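Local structure of signal recognition 54 kDa protein (3DM5) at residues K92-K97 / R122-R127. The protein is the SRP54 subunit of the signal recognition particle, joining a helical bundle and a P-loop GTPase domain to a helical signal-peptide-binding domain. Numbering follows the deposited sequence.
Sequences KPIEIK and RYFQKR. With SO4 (sulfate ion), chain C.
Ile96 and Phe124 reach for each other from opposite directions, and the outer end of the ring takes the touch: Ile96 CD1 lies 3.8 Å from Phe124 CZ, with CE2 close by. Ile94 adds a looser contact, its CG2 branch 4.4 Å from the same CZ. Both methyls approach the ring obliquely. Phe124 gets there with CG anti to its own carbonyl carbon (chi1 -79°), which sends the ring out from helix 113-125 to the loop that leads into strand 101-106. Leu103 and Ile185, from neighbouring strands of the GTPase-domain sheet, also pack on this ring, and Ile185 touches Ile96 as well.

Behind Phe124 sits Tyr123, whose CD2 lies over the middle of one ring face. Tyr123 turns its edge to Phe124, and one of its own faces carries Arg127: the guanidinium is displaced toward the rim, so that Tyr123 CE1 falls beneath the guanidinium centre. NH1 of that arginine bonds back to Tyr123 O at 2.8 Å, bent to 132°. The edge of the same guanidinium meets a sulfate ion, with Arg127 NH2 3.1 Å from O4 on a much straighter line (163°). Lys126 NZ grips the sulfate too, 3.0 Å from its O3. In the second subunit, Glu385 accepts a bond from Ile96 N, while Arg400 donates one to Arg127 O.

The chemistry therefore splits in two. Across the segments the meeting is wholly apolar, seating the loop against the helix and sheet of the P-loop NTPase fold; the polar bonds run within residues 122-127, to the second subunit and to an anion probably supplied by the crystallisation liquor.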
ATOM      1  N   LYS A  92      19.526  17.552 -25.066  1.00 48.27           N
ATOM      2  CA  LYS A  92      19.756  17.686 -26.501  1.00 47.50           C
ATOM      3  C   LYS A  92      18.510  18.328 -27.067  1.00 50.47           C
ATOM      4  O   LYS A  92      17.607  17.625 -27.510  1.00 51.92           O
ATOM      5  CB  LYS A  92      19.963  16.320 -27.160  1.00 41.90           C
ATOM      6  CG  LYS A  92      21.079  15.481 -26.563  1.00 53.74           C
ATOM      7  CD  LYS A  92      22.431  15.794 -27.191  1.00 73.06           C
ATOM      8  CE  LYS A  92      23.392  14.619 -27.039  1.00 78.73           C
ATOM      9  NZ  LYS A  92      23.458  14.095 -25.635  1.00 85.34           N
ATOM     10  N   PRO A  93      18.445  19.667 -27.034  1.00 45.22           N
ATOM     11  CA  PRO A  93      17.248  20.397 -27.470  1.00 45.38           C
ATOM     12  C   PRO A  93      16.941  20.166 -28.933  1.00 41.36           C
ATOM     13  O   PRO A  93      17.757  19.606 -29.650  1.00 48.09           O
ATOM     14  CB  PRO A  93      17.633  21.865 -27.247  1.00 53.53           C
ATOM     15  CG  PRO A  93      19.137  21.858 -27.132  1.00 54.99           C
ATOM     16  CD  PRO A  93      19.452  20.568 -26.454  1.00 46.50           C
ATOM     17  N   ILE A  94      15.757  20.576 -29.361  1.00 47.90           N
ATOM     18  CA  ILE A  94      15.420  20.612 -30.775  1.00 46.27           C
ATOM     19  C   ILE A  94      15.857  21.956 -31.307  1.00 46.99           C
ATOM     20  O   ILE A  94      15.409  22.981 -30.809  1.00 47.31           O
ATOM     21  CB  ILE A  94      13.897  20.533 -30.996  1.00 50.54           C
ATOM     22  CG1 ILE A  94      13.376  19.115 -30.771  1.00 45.93           C
ATOM     23  CG2 ILE A  94      13.538  21.002 -32.399  1.00 44.36           C
ATOM     24  CD1 ILE A  94      11.862  19.018 -30.934  1.00 33.11           C
ATOM     25  N   GLU A  95      16.718  21.956 -32.320  1.00 52.77           N
ATOM     26  CA  GLU A  95      17.139  23.200 -32.964  1.00 51.83           C
ATOM     27  C   GLU A  95      16.146  23.700 -34.006  1.00 49.77           C
ATOM     28  O   GLU A  95      15.751  22.966 -34.903  1.00 56.97           O
ATOM     29  CB  GLU A  95      18.500  23.004 -33.597  1.00 50.76           C
ATOM     30  CG  GLU A  95      19.571  22.681 -32.565  1.00 59.32           C
ATOM     31  CD  GLU A  95      20.852  22.137 -33.191  1.00 85.15           C
ATOM     32  OE1 GLU A  95      20.927  22.052 -34.440  1.00 80.45           O
ATOM     33  OE2 GLU A  95      21.784  21.797 -32.429  1.00 91.13           O
ATOM     34  N   ILE A  96      15.732  24.950 -33.868  1.00 46.74           N
ATOM     35  CA  ILE A  96      14.929  25.607 -34.889  1.00 47.96           C
ATOM     36  C   ILE A  96      15.832  26.590 -35.641  1.00 58.70           C
ATOM     37  O   ILE A  96      16.067  27.699 -35.181  1.00 61.13           O
ATOM     38  CB  ILE A  96      13.750  26.366 -34.257  1.00 50.01           C
ATOM     39  CG1 ILE A  96      13.078  25.505 -33.187  1.00 54.14           C
ATOM     40  CG2 ILE A  96      12.734  26.813 -35.316  1.00 42.23           C
ATOM     41  CD1 ILE A  96      12.227  24.353 -33.742  1.00 46.44           C
ATOM     42  N   LYS A  97      16.372  26.160 -36.774  1.00 59.70           N
ATOM     43  CA  LYS A  97      17.231  27.015 -37.593  1.00 66.26           C
ATOM     44  C   LYS A  97      16.613  27.187 -38.979  1.00 62.01           C
ATOM     45  O   LYS A  97      16.324  28.301 -39.399  1.00 68.21           O
ATOM     46  CB  LYS A  97      18.655  26.446 -37.705  1.00 53.59           C
ATOM     47  N   ARG A 122       1.643  23.668 -29.317  1.00 44.12           N
ATOM     48  CA  ARG A 122       1.353  24.698 -28.324  1.00 39.09           C
ATOM     49  C   ARG A 122       2.619  25.170 -27.599  1.00 44.93           C
ATOM     50  O   ARG A 122       2.766  26.359 -27.321  1.00 50.97           O
ATOM     51  CB  ARG A 122       0.321  24.194 -27.305  1.00 44.81           C
ATOM     52  CG  ARG A 122       0.158  25.088 -26.070  1.00 50.04           C
ATOM     53  CD  ARG A 122      -0.389  26.463 -26.433  1.00 55.39           C
ATOM     54  NE  ARG A 122      -0.587  27.288 -25.247  1.00 74.71           N
ATOM     55  CZ  ARG A 122      -0.762  28.604 -25.267  1.00 73.70           C
ATOM     56  NH1 ARG A 122      -0.750  29.253 -26.420  1.00 67.75           N
ATOM     57  NH2 ARG A 122      -0.939  29.274 -24.132  1.00 74.10           N
ATOM     58  N   TYR A 123       3.517  24.242 -27.273  1.00 34.90           N
ATOM     59  CA  TYR A 123       4.780  24.606 -26.653  1.00 40.90           C
ATOM     60  C   TYR A 123       5.484  25.662 -27.497  1.00 46.40           C
ATOM     61  O   TYR A 123       5.957  26.670 -26.973  1.00 49.72           O
ATOM     62  CB  TYR A 123       5.686  23.372 -26.472  1.00 40.66           C
ATOM     63  CG  TYR A 123       7.132  23.677 -26.126  1.00 39.60           C
ATOM     64  CD1 TYR A 123       7.560  23.692 -24.812  1.00 41.54           C
ATOM     65  CD2 TYR A 123       8.078  23.941 -27.116  1.00 48.94           C
ATOM     66  CE1 TYR A 123       8.887  23.967 -24.488  1.00 44.18           C
ATOM     67  CE2 TYR A 123       9.418  24.225 -26.790  1.00 38.17           C
ATOM     68  CZ  TYR A 123       9.804  24.233 -25.476  1.00 43.39           C
ATOM     69  OH  TYR A 123      11.108  24.503 -25.118  1.00 43.89           O
ATOM     70  N   PHE A 124       5.558  25.428 -28.802  1.00 41.88           N
ATOM     71  CA  PHE A 124       6.245  26.362 -29.681  1.00 49.63           C
ATOM     72  C   PHE A 124       5.499  27.676 -29.905  1.00 47.20           C
ATOM     73  O   PHE A 124       6.115  28.738 -29.951  1.00 51.57           O
ATOM     74  CB  PHE A 124       6.596  25.707 -31.015  1.00 49.64           C
ATOM     75  CG  PHE A 124       7.807  24.849 -30.941  1.00 39.56           C
ATOM     76  CD1 PHE A 124       7.745  23.497 -31.244  1.00 28.98           C
ATOM     77  CD2 PHE A 124       9.007  25.391 -30.507  1.00 32.97           C
ATOM     78  CE1 PHE A 124       8.893  22.699 -31.157  1.00 40.10           C
ATOM     79  CE2 PHE A 124      10.155  24.600 -30.415  1.00 41.22           C
ATOM     80  CZ  PHE A 124      10.100  23.255 -30.745  1.00 38.77           C
ATOM     81  N   GLN A 125       4.184  27.599 -30.053  1.00 41.21           N
ATOM     82  CA  GLN A 125       3.366  28.796 -30.226  1.00 49.76           C
ATOM     83  C   GLN A 125       3.430  29.739 -29.018  1.00 56.64           C
ATOM     84  O   GLN A 125       3.635  30.939 -29.161  1.00 63.83           O
ATOM     85  CB  GLN A 125       1.919  28.415 -30.518  1.00 44.23           C
ATOM     86  CG  GLN A 125       1.113  29.583 -30.978  1.00 54.95           C
ATOM     87  CD  GLN A 125      -0.154  29.767 -30.163  1.00 64.91           C
ATOM     88  OE1 GLN A 125      -0.294  29.209 -29.079  1.00 62.23           O
ATOM     89  NE2 GLN A 125      -1.081  30.562 -30.682  1.00 69.86           N
ATOM     90  N   LYS A 126       3.244  29.187 -27.828  1.00 59.34           N
ATOM     91  CA  LYS A 126       3.473  29.922 -26.590  1.00 63.79           C
ATOM     92  C   LYS A 126       4.772  30.715 -26.614  1.00 60.45           C
ATOM     93  O   LYS A 126       4.898  31.704 -25.902  1.00 66.63           O
ATOM     94  CB  LYS A 126       3.533  28.961 -25.397  1.00 67.64           C
ATOM     95  CG  LYS A 126       2.266  28.877 -24.588  1.00 66.29           C
ATOM     96  CD  LYS A 126       2.574  28.315 -23.209  1.00 83.64           C
ATOM     97  CE  LYS A 126       1.555  28.774 -22.177  1.00 98.19           C
ATOM     98  NZ  LYS A 126       2.165  28.923 -20.820  1.00104.60           N
ATOM     99  N   ARG A 127       5.747  30.268 -27.396  1.00 53.92           N
ATOM    100  CA  ARG A 127       7.064  30.897 -27.362  1.00 58.37           C
ATOM    101  C   ARG A 127       7.303  31.766 -28.591  1.00 62.85           C
ATOM    102  O   ARG A 127       8.450  32.030 -28.973  1.00 57.70           O
ATOM    103  CB  ARG A 127       8.175  29.855 -27.189  1.00 51.45           C
ATOM    104  CG  ARG A 127       7.997  29.013 -25.942  1.00 54.50           C
ATOM    105  CD  ARG A 127       9.236  28.203 -25.587  1.00 49.77           C
ATOM    106  NE  ARG A 127       9.153  27.642 -24.243  1.00 55.01           N
ATOM    107  CZ  ARG A 127       8.051  27.121 -23.705  1.00 52.20           C
ATOM    108  NH1 ARG A 127       6.932  27.035 -24.398  1.00 50.58           N
ATOM    109  NH2 ARG A 127       8.079  26.665 -22.471  1.00 61.59           N
TER
HETATM  110  S   SO4 C 444       5.331  26.882 -20.362  1.00122.65           S
HETATM  111  O1  SO4 C 444       5.592  28.228 -20.881  1.00101.37           O
HETATM  112  O2  SO4 C 444       6.421  26.491 -19.471  1.00 97.98           O
HETATM  113  O3  SO4 C 444       4.076  26.880 -19.609  1.00106.71           O
HETATM  114  O4  SO4 C 444       5.243  25.933 -21.476  1.00101.26           O